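Local coordinates for protein concanavalin B (Canavalia ensiformis, PDB 6CAF) that may act as a carbohydrate-binding protein and is a chitinase-like seed protein of glycosyl hydrolase family 18, at residues A[30-35]-A[303-308]; A[51-56]-A[299-304]; A[166-171]-A[198-203]; A[103-108]-A[183-188]. All coordinates share one frame; numbering follows the deposited sequence. Where two conformers were deposited one is given.

Contact 1. Residues A[30-35]-A[303-308]; sequences TEIAVY and NIIRYL
Ile-32 reaches from strand 31-36 to Ile-304 and Ile-305 of helix 300-308. The fold is a TIM barrel, as in glycosyl hydrolase family 18. The contact packs the last helix over the seam where the first strand, 31-36, pairs with the last, 284-290.

The apolar packing rests on Ile-32. Its CG1 is anti to the carbonyl carbon (chi1 -54°), and CD1 continues in an extended line (chi2 179°). This extended branch puts CD1 at the helix. CD1 lies against the longer branch of Ile-305, 3.9 Å from Ile-305 CG1. The CG2 methyl of Ile-304 comes up to the same tip, with Ile-304 CG2 to Ile-32 CD1 at 4.1 Å. Ile-304 also packs on Pro-266, Leu-269 and Ile-270 of helix 266-273. On the strand side, Ile-32 is backed by Ile-287 and Leu-289 of strand 284-290.

The side chain of Leu-308 lies near Thr-30. Leu-308 is poorly ordered, so the detail of this touch is doubtful.

No hydrogen bond links the two segments. The hydroxyl of Thr-30 is bonded to Ile-27 O and to Tyr-284 OH. The backbone of 31-35 bonds to strands 284-290 and 55-64 and to Lys-54, which fixes the strand in the sheet. Within the helix, Tyr-307 N bonds to Asn-303 O at 3.1 Å. Ile-32 CD1 also lies 4.1 Å from Ile-305 CD1, so it meets two atoms of that branch.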
# COMPACT_ATOMS: atom_id res chain seq x y z
N THR A 30 12.74 -10.74 0.11
CA THR A 30 11.95 -9.63 -0.39
C THR A 30 10.54 -10.09 -0.79
O THR A 30 10.38 -10.99 -1.61
CB THR A 30 12.66 -9.03 -1.63
OG1 THR A 30 13.87 -8.37 -1.24
CG2 THR A 30 11.79 -8.03 -2.39
N GLU A 31 9.54 -9.39 -0.28
CA GLU A 31 8.16 -9.50 -0.76
C GLU A 31 7.85 -8.26 -1.57
O GLU A 31 8.28 -7.18 -1.19
CB GLU A 31 7.19 -9.66 0.42
CG GLU A 31 7.40 -10.95 1.21
CD GLU A 31 6.50 -11.09 2.45
OE1 GLU A 31 5.95 -10.08 2.94
OE2 GLU A 31 6.38 -12.22 2.92
N ILE A 32 7.04 -8.40 -2.62
CA ILE A 32 6.72 -7.27 -3.46
C ILE A 32 5.21 -7.01 -3.42
O ILE A 32 4.39 -7.91 -3.64
CB ILE A 32 7.16 -7.51 -4.92
CG1 ILE A 32 8.64 -7.88 -4.96
CG2 ILE A 32 6.85 -6.28 -5.77
CD1 ILE A 32 9.18 -8.15 -6.36
N ALA A 33 4.87 -5.75 -3.17
CA ALA A 33 3.49 -5.29 -3.24
C ALA A 33 3.34 -4.41 -4.49
O ALA A 33 4.32 -3.82 -4.96
CB ALA A 33 3.17 -4.46 -2.00
N VAL A 34 2.11 -4.29 -4.98
CA VAL A 34 1.86 -3.45 -6.13
C VAL A 34 0.49 -2.81 -6.03
O VAL A 34 -0.45 -3.41 -5.49
CB VAL A 34 1.98 -4.27 -7.43
CG1 VAL A 34 0.87 -5.30 -7.57
CG2 VAL A 34 2.07 -3.39 -8.67
N TYR A 35 0.40 -1.59 -6.54
CA TYR A 35 -0.86 -0.87 -6.66
C TYR A 35 -1.55 -1.21 -7.98
O TYR A 35 -0.95 -1.16 -9.05
CB TYR A 35 -0.64 0.62 -6.58
CG TYR A 35 -0.20 1.13 -5.23
CD1 TYR A 35 1.13 1.09 -4.84
CD2 TYR A 35 -1.11 1.64 -4.34
CE1 TYR A 35 1.55 1.57 -3.61
CE2 TYR A 35 -0.70 2.13 -3.12
CZ TYR A 35 0.60 2.11 -2.74
OH TYR A 35 0.95 2.62 -1.51
N ASN A 303 12.50 -8.32 -13.03
CA ASN A 303 13.95 -8.24 -12.91
C ASN A 303 14.51 -8.35 -11.53
O ASN A 303 15.47 -9.01 -11.23
CB ASN A 303 14.46 -7.00 -13.59
CG ASN A 303 14.45 -7.15 -15.09
OD1 ASN A 303 14.88 -8.18 -15.60
ND2 ASN A 303 13.97 -6.17 -15.77
N ILE A 304 13.71 -7.78 -10.63
CA ILE A 304 14.04 -7.87 -9.20
C ILE A 304 14.04 -9.34 -8.76
O ILE A 304 14.95 -9.83 -8.10
CB ILE A 304 13.07 -7.11 -8.27
CG1 ILE A 304 13.25 -5.61 -8.41
CG2 ILE A 304 13.24 -7.48 -6.81
CD1 ILE A 304 14.64 -5.11 -8.11
N ILE A 305 12.97 -10.04 -9.10
CA ILE A 305 12.85 -11.43 -8.74
C ILE A 305 13.98 -12.26 -9.33
O ILE A 305 14.52 -13.13 -8.67
CB ILE A 305 11.48 -11.93 -9.17
CG1 ILE A 305 10.44 -11.29 -8.28
CG2 ILE A 305 11.40 -13.45 -9.09
CD1 ILE A 305 9.08 -11.41 -8.85
N ARG A 306 14.37 -11.97 -10.56
CA ARG A 306 15.47 -12.69 -11.18
C ARG A 306 16.77 -12.56 -10.40
O ARG A 306 17.52 -13.51 -10.21
CB ARG A 306 15.62 -12.25 -12.64
CG ARG A 306 16.79 -12.92 -13.32
CD ARG A 306 16.67 -12.93 -14.82
NE ARG A 306 18.00 -13.08 -15.40
CZ ARG A 306 18.61 -12.15 -16.13
NH1 ARG A 306 19.83 -12.38 -16.56
NH2 ARG A 306 17.99 -11.01 -16.43
N TYR A 307 17.04 -11.37 -9.92
CA TYR A 307 18.29 -11.17 -9.23
C TYR A 307 18.27 -11.63 -7.79
O TYR A 307 18.84 -12.66 -7.42
CB TYR A 307 18.77 -9.74 -9.46
CG TYR A 307 19.17 -9.70 -10.90
CD1 TYR A 307 20.24 -10.47 -11.34
CD2 TYR A 307 18.36 -9.12 -11.85
CE1 TYR A 307 20.57 -10.54 -12.68
CE2 TYR A 307 18.66 -9.20 -13.19
CZ TYR A 307 19.77 -9.91 -13.60
OH TYR A 307 20.10 -9.98 -14.93
N LEU A 308 17.58 -10.88 -6.97
CA LEU A 308 17.50 -11.22 -5.56
C LEU A 308 17.01 -12.66 -5.39
O LEU A 308 17.48 -13.37 -4.51
CB LEU A 308 16.60 -10.23 -4.82
CG LEU A 308 15.13 -10.05 -5.23
CD1 LEU A 308 14.22 -11.15 -4.73
CD2 LEU A 308 14.65 -8.70 -4.73

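Contact 2. Residues A[51-56]-A[299-304]; sequences NNYKIV and GYSTNI
Ser-301, near the start of helix 300-308, faces Asn-52 and Tyr-53 in the loop before strand 55-64 of the TIM barrel. The nearest CA atoms, those of Asn-52 and Ser-301, are 6.5 Å apart.

Ser-301 can be followed outward. Its CB sits beside the Tyr-53 ring, 4.2 Å from Tyr-53 CE1. The OG lies between the backbone N and the carbonyl carbon (chi1 59°). That turn carries it in between the two loop residues. Ser-301 OG is 3.7 Å from Asn-52 CB. On the tyrosine side, Ser-301 OG is also 3.7 Å from Tyr-53 CE1, and it meets the ring obliquely.

The polar partner of this hydroxyl is Asp-295 OD2, in the preceding helix 292-298. The same oxygen also bonds Tyr-53 OH. One carboxylate oxygen thus bonds both hydroxyls. Tyr-53 OH has a further hydrogen bond to Arg-292 NH1, which fixes the far end of the ring.

The side chain of Asn-52 lies against Ser-301 and Thr-302. Asn-52 CG is 3.7 Å from Ser-301 OG and 4.1 Å from Thr-302 OG1. Asn-52 CB also lies over one face of its neighbour's ring, 3.8 Å above the plane of Tyr-53.

Ser-301 also touches Ile-32 and Leu-289. The contact therefore sits where helix 300-308 packs on strands 31-36 and 284-290, with helix 292-298 supplying Asp-295. Tyr-53 packs on Val-34 and on Thr-47 of helix 44-49.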
# COMPACT_ATOMS: atom_id res chain seq x y z
N ASN A 51 2.56 -14.18 -10.25
CA ASN A 51 3.35 -14.67 -9.12
C ASN A 51 4.43 -13.70 -8.68
O ASN A 51 5.28 -14.07 -7.89
CB ASN A 51 3.96 -16.04 -9.39
CG ASN A 51 3.11 -17.16 -8.86
OD1 ASN A 51 3.45 -17.81 -7.87
ND2 ASN A 51 1.98 -17.36 -9.48
N ASN A 52 4.41 -12.47 -9.20
CA ASN A 52 5.43 -11.50 -8.81
C ASN A 52 5.16 -10.83 -7.47
O ASN A 52 6.08 -10.27 -6.90
CB ASN A 52 5.56 -10.40 -9.86
CG ASN A 52 6.26 -10.85 -11.12
OD1 ASN A 52 6.37 -12.03 -11.41
ND2 ASN A 52 6.74 -9.90 -11.87
N TYR A 53 3.90 -10.89 -7.03
CA TYR A 53 3.44 -10.05 -5.95
C TYR A 53 2.89 -10.87 -4.79
O TYR A 53 2.11 -11.82 -4.97
CB TYR A 53 2.33 -9.14 -6.46
CG TYR A 53 2.66 -8.41 -7.74
CD1 TYR A 53 3.67 -7.47 -7.80
CD2 TYR A 53 1.98 -8.71 -8.91
CE1 TYR A 53 3.97 -6.79 -8.97
CE2 TYR A 53 2.25 -8.03 -10.08
CZ TYR A 53 3.24 -7.08 -10.10
OH TYR A 53 3.47 -6.35 -11.26
N LYS A 54 3.28 -10.49 -3.59
CA LYS A 54 2.67 -11.00 -2.38
C LYS A 54 1.46 -10.22 -1.91
O LYS A 54 0.63 -10.77 -1.20
CB LYS A 54 3.69 -11.06 -1.26
CG LYS A 54 3.26 -11.77 0.01
CD LYS A 54 3.90 -13.12 0.24
CE LYS A 54 3.44 -13.66 1.59
NZ LYS A 54 3.25 -12.56 2.59
N ILE A 55 1.39 -8.95 -2.29
CA ILE A 55 0.35 -8.03 -1.87
C ILE A 55 -0.09 -7.22 -3.09
O ILE A 55 0.76 -6.70 -3.81
CB ILE A 55 0.86 -7.08 -0.77
CG1 ILE A 55 1.23 -7.85 0.50
CG2 ILE A 55 -0.14 -5.98 -0.53
CD1 ILE A 55 2.00 -7.03 1.50
N VAL A 56 -1.40 -7.10 -3.26
CA VAL A 56 -1.96 -6.18 -4.24
C VAL A 56 -2.87 -5.21 -3.49
O VAL A 56 -3.77 -5.63 -2.75
CB VAL A 56 -2.75 -6.92 -5.34
CG1 VAL A 56 -3.40 -5.96 -6.30
CG2 VAL A 56 -1.84 -7.87 -6.07
N GLY A 299 9.10 -4.10 -16.64
CA GLY A 299 9.60 -5.35 -16.16
C GLY A 299 10.29 -5.27 -14.81
O GLY A 299 11.06 -6.16 -14.46
N TYR A 300 9.98 -4.23 -14.02
CA TYR A 300 10.70 -3.97 -12.79
C TYR A 300 10.68 -5.18 -11.83
O TYR A 300 11.73 -5.70 -11.44
CB TYR A 300 10.12 -2.71 -12.12
CG TYR A 300 11.02 -2.08 -11.09
CD1 TYR A 300 11.23 -2.66 -9.84
CD2 TYR A 300 11.68 -0.94 -11.35
CE1 TYR A 300 12.08 -2.07 -8.92
CE2 TYR A 300 12.50 -0.33 -10.43
CZ TYR A 300 12.72 -0.90 -9.22
OH TYR A 300 13.53 -0.28 -8.31
N SER A 301 9.50 -5.62 -11.42
CA SER A 301 9.45 -6.70 -10.48
C SER A 301 10.00 -8.00 -11.06
O SER A 301 10.62 -8.78 -10.34
CB SER A 301 8.05 -6.92 -9.91
OG SER A 301 7.09 -7.22 -10.93
N THR A 302 9.79 -8.23 -12.35
CA THR A 302 10.35 -9.42 -12.96
C THR A 302 11.87 -9.46 -12.80
O THR A 302 12.47 -10.50 -12.49
CB THR A 302 9.91 -9.48 -14.42
OG1 THR A 302 8.50 -9.74 -14.42
CG2 THR A 302 10.61 -10.58 -15.15
N ASN A 303 12.50 -8.32 -13.03
CA ASN A 303 13.95 -8.24 -12.91
C ASN A 303 14.51 -8.35 -11.53
O ASN A 303 15.47 -9.01 -11.23
CB ASN A 303 14.46 -7.00 -13.59
CG ASN A 303 14.45 -7.15 -15.09
OD1 ASN A 303 14.88 -8.18 -15.60
ND2 ASN A 303 13.97 -6.17 -15.77
N ILE A 304 13.71 -7.78 -10.63
CA ILE A 304 14.04 -7.87 -9.20
C ILE A 304 14.04 -9.34 -8.76
O ILE A 304 14.95 -9.83 -8.10
CB ILE A 304 13.07 -7.11 -8.27
CG1 ILE A 304 13.25 -5.61 -8.41
CG2 ILE A 304 13.24 -7.48 -6.81
CD1 ILE A 304 14.64 -5.11 -8.11

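Contact 3. Residues A[166-171]-A[198-203]; sequences NLLEEL and DNAIQT
The backbones of helices 164-178 and 198-202 come nearest at Leu-168 and Ala-200, whose CA atoms are 6.6 Å apart. Both helices belong to the outer layer of the TIM barrel.

Leu-168 carries the contact. Its CG is anti to the backbone N (chi1 177°), and the CD2 methyl reaches over to the end of the second helix. Leu-168 CD2 is 3.3 Å from Ala-200 O and 4.0 Å from Ala-200 CB. It also meets the hydroxyl of Thr-203, with Leu-168 CD2 to Thr-203 OG1 at 3.2 Å. A methyl thus covers a polar pair that is already bonded.

That pair is held within the turn. Thr-203 OG1 donates to Ala-200 O at 2.7 Å, in the carbonyl plane with a C=O...O angle of 159°. Ala-200 O also accepts Thr-203 N, so two bonds close the turn. Thr-203 OG1 is bonded to His-205 N as well. Glu-169 OE1 bonds His-205 NE2, which adds a polar link beside the leucine.

Leu-168 also packs on Phe-153 of strand 150-154, Leu-184 of strand 183-186 and Phe-206. It lies between its own helix, helix 198-202 and the outer side of the barrel wall.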
# COMPACT_ATOMS: atom_id res chain seq x y z
N ASN A 166 -7.50 7.94 14.74
CA ASN A 166 -8.75 7.37 15.22
C ASN A 166 -9.26 6.26 14.29
O ASN A 166 -9.74 5.23 14.76
CB ASN A 166 -9.79 8.48 15.40
CG ASN A 166 -9.46 9.39 16.55
OD1 ASN A 166 -8.96 8.92 17.58
ND2 ASN A 166 -9.72 10.70 16.39
N LEU A 167 -9.16 6.46 12.99
CA LEU A 167 -9.61 5.43 12.05
C LEU A 167 -8.83 4.14 12.28
O LEU A 167 -9.38 3.02 12.31
CB LEU A 167 -9.48 5.93 10.63
CG LEU A 167 -9.90 4.93 9.55
CD1 LEU A 167 -11.32 4.45 9.69
CD2 LEU A 167 -9.66 5.51 8.16
N LEU A 168 -7.50 4.28 12.37
CA LEU A 168 -6.66 3.15 12.62
C LEU A 168 -7.01 2.47 13.95
O LEU A 168 -7.12 1.23 14.01
CB LEU A 168 -5.20 3.60 12.62
CG LEU A 168 -4.20 2.51 12.95
CD1 LEU A 168 -4.28 1.34 11.99
CD2 LEU A 168 -2.80 3.13 12.99
N GLU A 169 -7.19 3.27 15.01
CA GLU A 169 -7.56 2.74 16.31
C GLU A 169 -8.85 1.94 16.24
O GLU A 169 -8.97 0.85 16.83
CB GLU A 169 -7.74 3.90 17.28
CG GLU A 169 -8.25 3.49 18.65
CD GLU A 169 -7.28 2.64 19.42
OE1 GLU A 169 -6.07 2.85 19.22
OE2 GLU A 169 -7.72 1.80 20.23
N GLU A 170 -9.83 2.48 15.54
CA GLU A 170 -11.11 1.81 15.47
C GLU A 170 -11.03 0.49 14.68
O GLU A 170 -11.64 -0.51 15.06
CB GLU A 170 -12.20 2.73 14.91
CG GLU A 170 -12.47 3.96 15.77
CD GLU A 170 -12.97 3.76 17.18
OE1 GLU A 170 -13.26 2.63 17.60
OE2 GLU A 170 -13.06 4.80 17.88
N LEU A 171 -10.26 0.49 13.59
CA LEU A 171 -10.05 -0.74 12.86
C LEU A 171 -9.30 -1.77 13.72
O LEU A 171 -9.63 -2.96 13.71
CB LEU A 171 -9.31 -0.48 11.55
CG LEU A 171 -10.14 0.09 10.44
CD1 LEU A 171 -9.24 0.67 9.35
CD2 LEU A 171 -11.08 -0.93 9.86
N ASP A 198 1.80 10.70 10.95
CA ASP A 198 2.65 10.47 12.10
C ASP A 198 1.89 10.00 13.33
O ASP A 198 2.31 9.05 14.00
CB ASP A 198 3.52 11.66 12.47
CG ASP A 198 4.67 11.27 13.43
OD1 ASP A 198 5.43 10.34 13.12
OD2 ASP A 198 4.78 11.90 14.49
N ASN A 199 0.78 10.66 13.67
CA ASN A 199 0.05 10.23 14.87
C ASN A 199 -0.44 8.79 14.70
O ASN A 199 -0.37 7.98 15.64
CB ASN A 199 -1.13 11.14 15.17
CG ASN A 199 -0.72 12.43 15.78
OD1 ASN A 199 0.36 12.58 16.30
ND2 ASN A 199 -1.65 13.35 15.81
N ALA A 200 -0.95 8.46 13.52
CA ALA A 200 -1.37 7.07 13.30
C ALA A 200 -0.19 6.11 13.46
O ALA A 200 -0.32 5.06 14.11
CB ALA A 200 -2.03 6.94 11.94
N ILE A 201 0.94 6.43 12.87
CA ILE A 201 2.08 5.53 12.95
C ILE A 201 2.56 5.37 14.39
O ILE A 201 2.95 4.26 14.80
CB ILE A 201 3.19 5.96 11.99
CG1 ILE A 201 2.68 5.81 10.57
CG2 ILE A 201 4.43 5.12 12.21
CD1 ILE A 201 3.58 6.44 9.51
N GLN A 202 2.47 6.43 15.17
CA GLN A 202 2.91 6.38 16.55
C GLN A 202 2.02 5.51 17.43
O GLN A 202 2.43 5.16 18.54
CB GLN A 202 3.03 7.78 17.11
CG GLN A 202 4.23 8.53 16.54
CD GLN A 202 5.55 7.87 16.89
OE1 GLN A 202 5.84 7.68 18.05
NE2 GLN A 202 6.32 7.48 15.88
N THR A 203 0.83 5.11 16.95
CA THR A 203 -0.00 4.15 17.72
C THR A 203 0.61 2.74 17.76
O THR A 203 0.18 1.91 18.55
CB THR A 203 -1.42 3.98 17.14
OG1 THR A 203 -1.35 3.30 15.89
CG2 THR A 203 -2.18 5.29 17.05

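Contact 4. Residues A[103-108]-A[183-188]; sequences KVFLAL and LLSAAP
Phe-105 meets Leu-183 and Ser-185 inside the TIM barrel. Its ring atom CZ is 3.7 Å from Leu-183 CB and 3.9 Å from Leu-183 CD1. Next along the ring, Phe-105 CE2 is 3.4 Å from Ser-185 OG. Both partners approach the ring obliquely. The aliphatic chain of Lys-103 adds a second touch, with Lys-103 CD to Leu-183 CD1 at 3.8 Å.

Strands 103-109 and 183-186 are not sheet neighbours. Strand 150-154 runs between them and pairs with both. Their axes come within 8.9 Å at an angle of 50°, so side chains alone bridge the gap.

Outside partners fix the group. Ser-185 OG is hydrogen-bonded to His-152 ND1 on the strand between, and His-152 NE2 bonds Tyr-35 OH. The serine hydroxyl lies between the backbone N and the carbonyl carbon (chi1 62°), which leaves OG near the ring as well. Phe-105 also packs on Ile-55, and Leu-183 on Tyr-208. Lys-103 NZ lies close to Lys-54 NZ, itself in a salt bridge with Glu-31.

No hydrogen bond crosses between the two segments. The contact is held by van der Waals packing, and the buried serine hydroxyl meets its need at His-152.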
# COMPACT_ATOMS: atom_id res chain seq x y z
N LYS A 103 -2.11 -11.54 -0.93
CA LYS A 103 -2.94 -10.74 -0.04
C LYS A 103 -3.51 -9.57 -0.81
O LYS A 103 -2.77 -8.86 -1.47
CB LYS A 103 -2.12 -10.25 1.13
CG LYS A 103 -1.60 -11.34 2.03
CD LYS A 103 -0.89 -10.79 3.22
CE LYS A 103 -0.36 -11.90 4.12
NZ LYS A 103 0.92 -12.37 3.56
N VAL A 104 -4.82 -9.36 -0.73
CA VAL A 104 -5.46 -8.28 -1.44
C VAL A 104 -5.96 -7.29 -0.40
O VAL A 104 -6.77 -7.62 0.48
CB VAL A 104 -6.62 -8.81 -2.30
CG1 VAL A 104 -7.31 -7.69 -3.05
CG2 VAL A 104 -6.15 -9.89 -3.26
N PHE A 105 -5.46 -6.07 -0.50
CA PHE A 105 -5.83 -5.00 0.41
C PHE A 105 -6.72 -4.01 -0.32
O PHE A 105 -6.61 -3.87 -1.55
CB PHE A 105 -4.59 -4.23 0.86
CG PHE A 105 -3.72 -4.86 1.91
CD1 PHE A 105 -3.27 -6.12 1.86
CD2 PHE A 105 -3.32 -4.10 2.98
CE1 PHE A 105 -2.42 -6.63 2.82
CE2 PHE A 105 -2.48 -4.60 3.94
CZ PHE A 105 -1.99 -5.87 3.84
N LEU A 106 -7.55 -3.28 0.43
CA LEU A 106 -8.15 -2.06 -0.07
C LEU A 106 -7.31 -0.86 0.36
O LEU A 106 -7.05 -0.71 1.55
CB LEU A 106 -9.58 -1.88 0.44
CG LEU A 106 -10.30 -0.65 -0.07
CD1 LEU A 106 -10.56 -0.70 -1.55
CD2 LEU A 106 -11.58 -0.44 0.71
N ALA A 107 -6.91 -0.05 -0.61
CA ALA A 107 -6.18 1.18 -0.29
C ALA A 107 -7.12 2.37 -0.20
O ALA A 107 -7.91 2.65 -1.12
CB ALA A 107 -5.12 1.45 -1.33
N LEU A 108 -7.02 3.08 0.92
CA LEU A 108 -7.70 4.33 1.13
C LEU A 108 -6.84 5.47 0.66
O LEU A 108 -5.63 5.48 0.90
CB LEU A 108 -7.95 4.55 2.64
CG LEU A 108 -8.55 3.40 3.43
CD1 LEU A 108 -8.71 3.79 4.88
CD2 LEU A 108 -9.88 3.00 2.84
N LEU A 183 -4.90 -7.21 8.11
CA LEU A 183 -3.73 -6.39 8.35
C LEU A 183 -4.04 -4.91 8.11
O LEU A 183 -5.00 -4.55 7.42
CB LEU A 183 -2.61 -6.82 7.40
CG LEU A 183 -2.18 -8.26 7.59
CD1 LEU A 183 -1.35 -8.75 6.41
CD2 LEU A 183 -1.41 -8.45 8.89
N LEU A 184 -3.21 -4.08 8.72
CA LEU A 184 -3.32 -2.65 8.61
C LEU A 184 -1.98 -2.10 8.15
O LEU A 184 -0.93 -2.43 8.71
CB LEU A 184 -3.72 -2.06 9.95
CG LEU A 184 -5.13 -2.45 10.36
CD1 LEU A 184 -5.37 -2.28 11.83
CD2 LEU A 184 -6.16 -1.71 9.55
N SER A 185 -1.98 -1.27 7.11
CA SER A 185 -0.72 -0.73 6.59
C SER A 185 -0.86 0.72 6.23
O SER A 185 -1.98 1.24 6.13
CB SER A 185 -0.26 -1.54 5.40
OG SER A 185 -1.17 -1.50 4.36
N ALA A 186 0.28 1.37 6.02
CA ALA A 186 0.32 2.79 5.69
C ALA A 186 1.37 3.06 4.64
O ALA A 186 2.35 2.31 4.53
CB ALA A 186 0.63 3.60 6.91
N ALA A 187 1.19 4.16 3.92
CA ALA A 187 2.19 4.63 2.94
C ALA A 187 2.51 6.11 3.20
O ALA A 187 2.04 6.99 2.48
CB ALA A 187 1.71 4.43 1.52
N PRO A 188 3.30 6.39 4.23
CA PRO A 188 3.75 7.77 4.45
C PRO A 188 4.76 8.22 3.40
O PRO A 188 5.38 7.40 2.73
CB PRO A 188 4.40 7.69 5.83
CG PRO A 188 4.98 6.31 5.85
CD PRO A 188 3.94 5.45 5.16

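Overall arrangement
The first strand, 31-36, is tied by contact 1 to the final helix 300-308, closing nearly the whole modelled chain into one loop. Contact 2 starts a little later, at the loop before strand 55-64, and ends on the same helix, sharing Asn-303 and Ile-304 with contact 1. Contacts 3 and 4 both lie within these two loops. Contact 4 joins 103-108 to 183-188; contact 3 starts between those segments and ends beyond them, so the two cross. They touch where Leu-167 packs on Leu-108 and Ile-201 on Pro-188. Contact 4 bridges strands inside the barrel, contact 3 joins outer helices, and contacts 1 and 2 cover the closing seam about 29 Å away, centre to centre, from contact 3.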